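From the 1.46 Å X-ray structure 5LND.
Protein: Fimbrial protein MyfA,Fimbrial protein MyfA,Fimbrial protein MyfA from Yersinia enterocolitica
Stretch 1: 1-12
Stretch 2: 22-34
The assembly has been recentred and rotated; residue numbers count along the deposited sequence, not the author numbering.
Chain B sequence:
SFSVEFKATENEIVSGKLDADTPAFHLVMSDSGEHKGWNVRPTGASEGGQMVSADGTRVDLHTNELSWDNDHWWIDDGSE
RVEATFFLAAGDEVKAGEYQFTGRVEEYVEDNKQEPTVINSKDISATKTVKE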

# COMPACT_ATOMS: atom_id res chain seq x y z
N SER B 1 -12.76 7.11 -35.72
CA SER B 1 -11.75 8.16 -35.63
C SER B 1 -11.32 8.40 -34.18
O SER B 1 -10.37 9.15 -33.92
CB SER B 1 -12.27 9.45 -36.26
OG SER B 1 -13.48 9.88 -35.67
N PHE B 2 -12.02 7.77 -33.24
CA PHE B 2 -11.68 7.82 -31.82
C PHE B 2 -10.61 6.79 -31.48
O PHE B 2 -10.73 5.60 -31.83
CB PHE B 2 -12.93 7.60 -30.97
CG PHE B 2 -12.66 7.02 -29.59
CD1 PHE B 2 -12.34 7.84 -28.51
CD2 PHE B 2 -12.77 5.64 -29.36
CE1 PHE B 2 -12.10 7.30 -27.25
CE2 PHE B 2 -12.54 5.11 -28.11
CZ PHE B 2 -12.20 5.94 -27.05
N SER B 3 -9.57 7.25 -30.79
CA SER B 3 -8.46 6.39 -30.41
C SER B 3 -7.91 6.89 -29.09
O SER B 3 -8.01 8.07 -28.78
CB SER B 3 -7.37 6.44 -31.46
OG SER B 3 -6.61 7.63 -31.34
N VAL B 4 -7.33 5.98 -28.31
CA VAL B 4 -6.68 6.34 -27.05
C VAL B 4 -5.32 5.66 -27.00
O VAL B 4 -5.18 4.55 -27.49
CB VAL B 4 -7.52 5.88 -25.84
CG1 VAL B 4 -6.88 6.31 -24.54
CG2 VAL B 4 -8.92 6.42 -25.93
N GLU B 5 -4.31 6.33 -26.46
CA GLU B 5 -3.09 5.62 -26.11
C GLU B 5 -2.66 5.94 -24.70
O GLU B 5 -2.61 7.10 -24.32
CB GLU B 5 -1.94 5.91 -27.08
CG GLU B 5 -0.59 5.30 -26.64
CD GLU B 5 -0.51 3.76 -26.73
OE1 GLU B 5 -1.36 3.05 -26.14
OE2 GLU B 5 0.43 3.25 -27.38
N PHE B 6 -2.34 4.91 -23.94
CA PHE B 6 -1.95 5.05 -22.55
C PHE B 6 -0.75 4.16 -22.25
O PHE B 6 -0.84 2.93 -22.35
CB PHE B 6 -3.12 4.68 -21.65
CG PHE B 6 -2.87 4.91 -20.19
CD1 PHE B 6 -2.73 6.20 -19.70
CD2 PHE B 6 -2.79 3.85 -19.32
CE1 PHE B 6 -2.51 6.42 -18.36
CE2 PHE B 6 -2.57 4.07 -17.97
CZ PHE B 6 -2.43 5.36 -17.50
N LYS B 7 0.38 4.78 -21.91
CA LYS B 7 1.62 4.05 -21.71
C LYS B 7 2.31 4.57 -20.48
O LYS B 7 2.14 5.72 -20.10
CB LYS B 7 2.55 4.25 -22.90
CG LYS B 7 2.01 3.73 -24.21
CD LYS B 7 3.10 3.62 -25.26
CE LYS B 7 3.80 4.95 -25.48
NZ LYS B 7 4.64 4.93 -26.70
N ALA B 8 3.11 3.71 -19.85
CA ALA B 8 3.98 4.16 -18.78
C ALA B 8 5.06 5.01 -19.43
O ALA B 8 5.42 4.78 -20.59
CB ALA B 8 4.59 2.98 -18.04
N THR B 9 5.56 6.01 -18.72
CA THR B 9 6.59 6.87 -19.28
C THR B 9 7.96 6.20 -19.24
O THR B 9 8.11 5.11 -18.69
CB THR B 9 6.67 8.18 -18.55
OG1 THR B 9 6.82 7.94 -17.15
CG2 THR B 9 5.42 9.02 -18.80
N GLU B 10 8.96 6.86 -19.83
CA GLU B 10 10.29 6.27 -20.00
C GLU B 10 11.20 6.50 -18.80
O GLU B 10 12.16 5.76 -18.60
CB GLU B 10 10.96 6.80 -21.27
CG GLU B 10 10.50 6.11 -22.55
CD GLU B 10 11.12 6.73 -23.80
OE1 GLU B 10 11.95 7.65 -23.65
OE2 GLU B 10 10.79 6.29 -24.92
N ASN B 11 10.91 7.53 -18.01
CA ASN B 11 11.77 7.87 -16.88
C ASN B 11 11.88 6.77 -15.82
O ASN B 11 10.93 6.04 -15.55
CB ASN B 11 11.38 9.22 -16.27
CG ASN B 11 9.92 9.29 -15.91
OD1 ASN B 11 9.05 9.19 -16.77
ND2 ASN B 11 9.64 9.49 -14.63
N GLU B 12 13.07 6.65 -15.25
CA GLU B 12 13.34 5.58 -14.32
C GLU B 12 12.94 6.00 -12.92
O GLU B 12 13.28 7.09 -12.48
CB GLU B 12 14.83 5.25 -14.37
CG GLU B 12 15.30 4.15 -13.45
CD GLU B 12 16.77 3.85 -13.65
OE1 GLU B 12 17.56 4.13 -12.73
OE2 GLU B 12 17.14 3.34 -14.73
N THR B 22 7.12 13.46 -10.55
CA THR B 22 7.75 12.42 -11.32
C THR B 22 6.72 11.73 -12.20
O THR B 22 5.78 11.12 -11.69
CB THR B 22 8.39 11.40 -10.38
OG1 THR B 22 9.35 12.06 -9.55
CG2 THR B 22 9.08 10.30 -11.16
N PRO B 23 6.89 11.84 -13.53
CA PRO B 23 6.04 11.24 -14.56
C PRO B 23 5.96 9.72 -14.45
O PRO B 23 6.97 9.05 -14.23
CB PRO B 23 6.74 11.64 -15.87
CG PRO B 23 7.45 12.91 -15.52
CD PRO B 23 7.93 12.70 -14.11
N ALA B 24 4.76 9.19 -14.61
CA ALA B 24 4.53 7.75 -14.50
C ALA B 24 3.78 7.19 -15.71
O ALA B 24 4.09 6.10 -16.18
CB ALA B 24 3.79 7.43 -13.22
N PHE B 25 2.78 7.94 -16.17
CA PHE B 25 1.98 7.51 -17.31
C PHE B 25 1.75 8.66 -18.28
O PHE B 25 1.71 9.82 -17.88
CB PHE B 25 0.61 6.99 -16.86
CG PHE B 25 0.65 5.73 -16.05
CD1 PHE B 25 1.08 4.53 -16.61
CD2 PHE B 25 0.23 5.73 -14.73
CE1 PHE B 25 1.11 3.37 -15.85
CE2 PHE B 25 0.25 4.57 -13.98
CZ PHE B 25 0.69 3.40 -14.54
N HIS B 26 1.58 8.32 -19.55
CA HIS B 26 1.22 9.30 -20.56
C HIS B 26 -0.02 8.85 -21.31
O HIS B 26 -0.11 7.69 -21.73
CB HIS B 26 2.36 9.54 -21.53
CG HIS B 26 2.07 10.59 -22.56
ND1 HIS B 26 1.99 11.93 -22.25
CD2 HIS B 26 1.86 10.50 -23.89
CE1 HIS B 26 1.74 12.62 -23.35
NE2 HIS B 26 1.65 11.77 -24.36
N LEU B 27 -0.97 9.77 -21.48
CA LEU B 27 -2.25 9.46 -22.09
C LEU B 27 -2.50 10.35 -23.29
O LEU B 27 -2.22 11.54 -23.24
CB LEU B 27 -3.37 9.67 -21.07
CG LEU B 27 -4.79 9.72 -21.62
CD1 LEU B 27 -5.23 8.37 -22.11
CD2 LEU B 27 -5.74 10.23 -20.57
N VAL B 28 -3.03 9.77 -24.37
CA VAL B 28 -3.41 10.54 -25.54
C VAL B 28 -4.82 10.18 -25.98
O VAL B 28 -5.09 9.04 -26.34
CB VAL B 28 -2.45 10.30 -26.72
CG1 VAL B 28 -2.86 11.15 -27.90
CG2 VAL B 28 -1.04 10.63 -26.32
N MET B 29 -5.72 11.15 -25.94
CA MET B 29 -7.11 10.93 -26.34
C MET B 29 -7.42 11.71 -27.62
O MET B 29 -7.40 12.94 -27.62
CB MET B 29 -8.07 11.33 -25.21
CG MET B 29 -7.89 10.55 -23.91
SD MET B 29 -8.78 11.23 -22.50
CE MET B 29 -7.82 12.70 -22.17
N SER B 30 -7.70 11.00 -28.70
CA SER B 30 -7.88 11.62 -30.00
C SER B 30 -9.26 11.47 -30.63
O SER B 30 -9.90 10.43 -30.50
CB SER B 30 -6.83 11.10 -30.98
OG SER B 30 -5.54 11.51 -30.60
N ASP B 31 -9.70 12.54 -31.29
CA ASP B 31 -10.82 12.52 -32.23
C ASP B 31 -10.93 13.84 -32.97
O ASP B 31 -10.95 14.90 -32.35
CB ASP B 31 -12.14 12.22 -31.54
CG ASP B 31 -13.19 11.72 -32.51
OD1 ASP B 31 -12.94 11.76 -33.73
OD2 ASP B 31 -14.27 11.30 -32.05
N SER B 32 -11.04 13.77 -34.29
CA SER B 32 -11.25 14.96 -35.11
C SER B 32 -12.73 15.25 -35.29
O SER B 32 -13.11 16.32 -35.75
CB SER B 32 -10.59 14.79 -36.48
OG SER B 32 -11.02 13.60 -37.10
N GLY B 33 -13.57 14.28 -34.93
CA GLY B 33 -15.00 14.48 -34.92
C GLY B 33 -15.38 15.44 -33.82
O GLY B 33 -14.63 15.60 -32.86
N GLU B 34 -16.53 16.09 -33.95
CA GLU B 34 -16.95 17.11 -33.00
C GLU B 34 -17.31 16.50 -31.64
O GLU B 34 -18.08 15.54 -31.56
CB GLU B 34 -18.13 17.91 -33.55
CG GLU B 34 -18.54 19.10 -32.69
CD GLU B 34 -19.94 19.61 -32.99
OE1 GLU B 34 -20.77 18.84 -33.51
OE2 GLU B 34 -20.21 20.79 -32.69
O HOH W 1 -4.77 8.93 -29.29

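How do the two backbones hold together? Strands 3-8 and 22-30 run antiparallel, their axes 167° apart in direction and 4.6 Å apart at closest approach. Ser3, Glu5 and Lys7 form hydrogen-bonded pairs with Ser30, Val28 and His26: Glu5 N donates to Val28 O at 2.8 Å, and Val28 N returns the bond to Glu5 O at 2.7 Å. At the pairs between them the CA-H groups face carbonyls instead, as where Val4 CA lies 3.2 Å from Val28 O. Beyond the strand, Thr9 N continues the ladder to Ala24 O at 2.9 Å.

What do the apolar side chains do on the face carrying Val4, Phe6, Leu27 and Met29? Val4, with chi1 t, brings CG1 to 3.6 Å from Leu27 CD1. Phe6 is also t at chi1, and with chi2 at 68° its ring presents an edge to Leu27, CD1 lying 3.8 Å from Leu27 CB. The end of the same ring reaches Phe25, whose chi1 is m: Phe6 CZ sits over one face of the Phe25 ring, 3.4 Å from Phe25 CG. The planes are 30° apart and slid sideways, so the rings barely overlap, and the contact is chiefly one of close apolar packing.

How does the face bearing Ser3, Glu5, Val28 and Ser30 differ? Here short polar side chains share a water. Ser3 (chi1 p) and Ser30 (chi1 m) each place OG 3.0 Å from the oxygen of water 1, which also donates to Val28 O at 3.0 Å, thus linking both strands. Glu5 meets Val28 through its CB, 4.4 Å from Val28 CB, but its end leads away; with chi2 p the chain bends so that OE1 accepts a weak hydrogen bond from Phe6 N at 3.0 Å.

What fastens the two ends of the contact? At one, Ser1 in the p rotamer donates from OG to Asp31 OD1 at 2.8 Å. Asp31, t at chi1, extends its carboxylate so that OD1 also accepts from Gly33 N at 2.9 Å, bracing the turn after the strand. At the other end, Thr9 and Asn11 both adopt p at chi1 and turn toward Pro23. Asn11 ND2 donates to Pro23 O at 2.7 Å, while Asn11 OD1 accepts from Thr9 OG1 at 2.6 Å. The amide thus uses both its polar atoms, tying the loop after strand 3-8 to itself and to the opposite backbone.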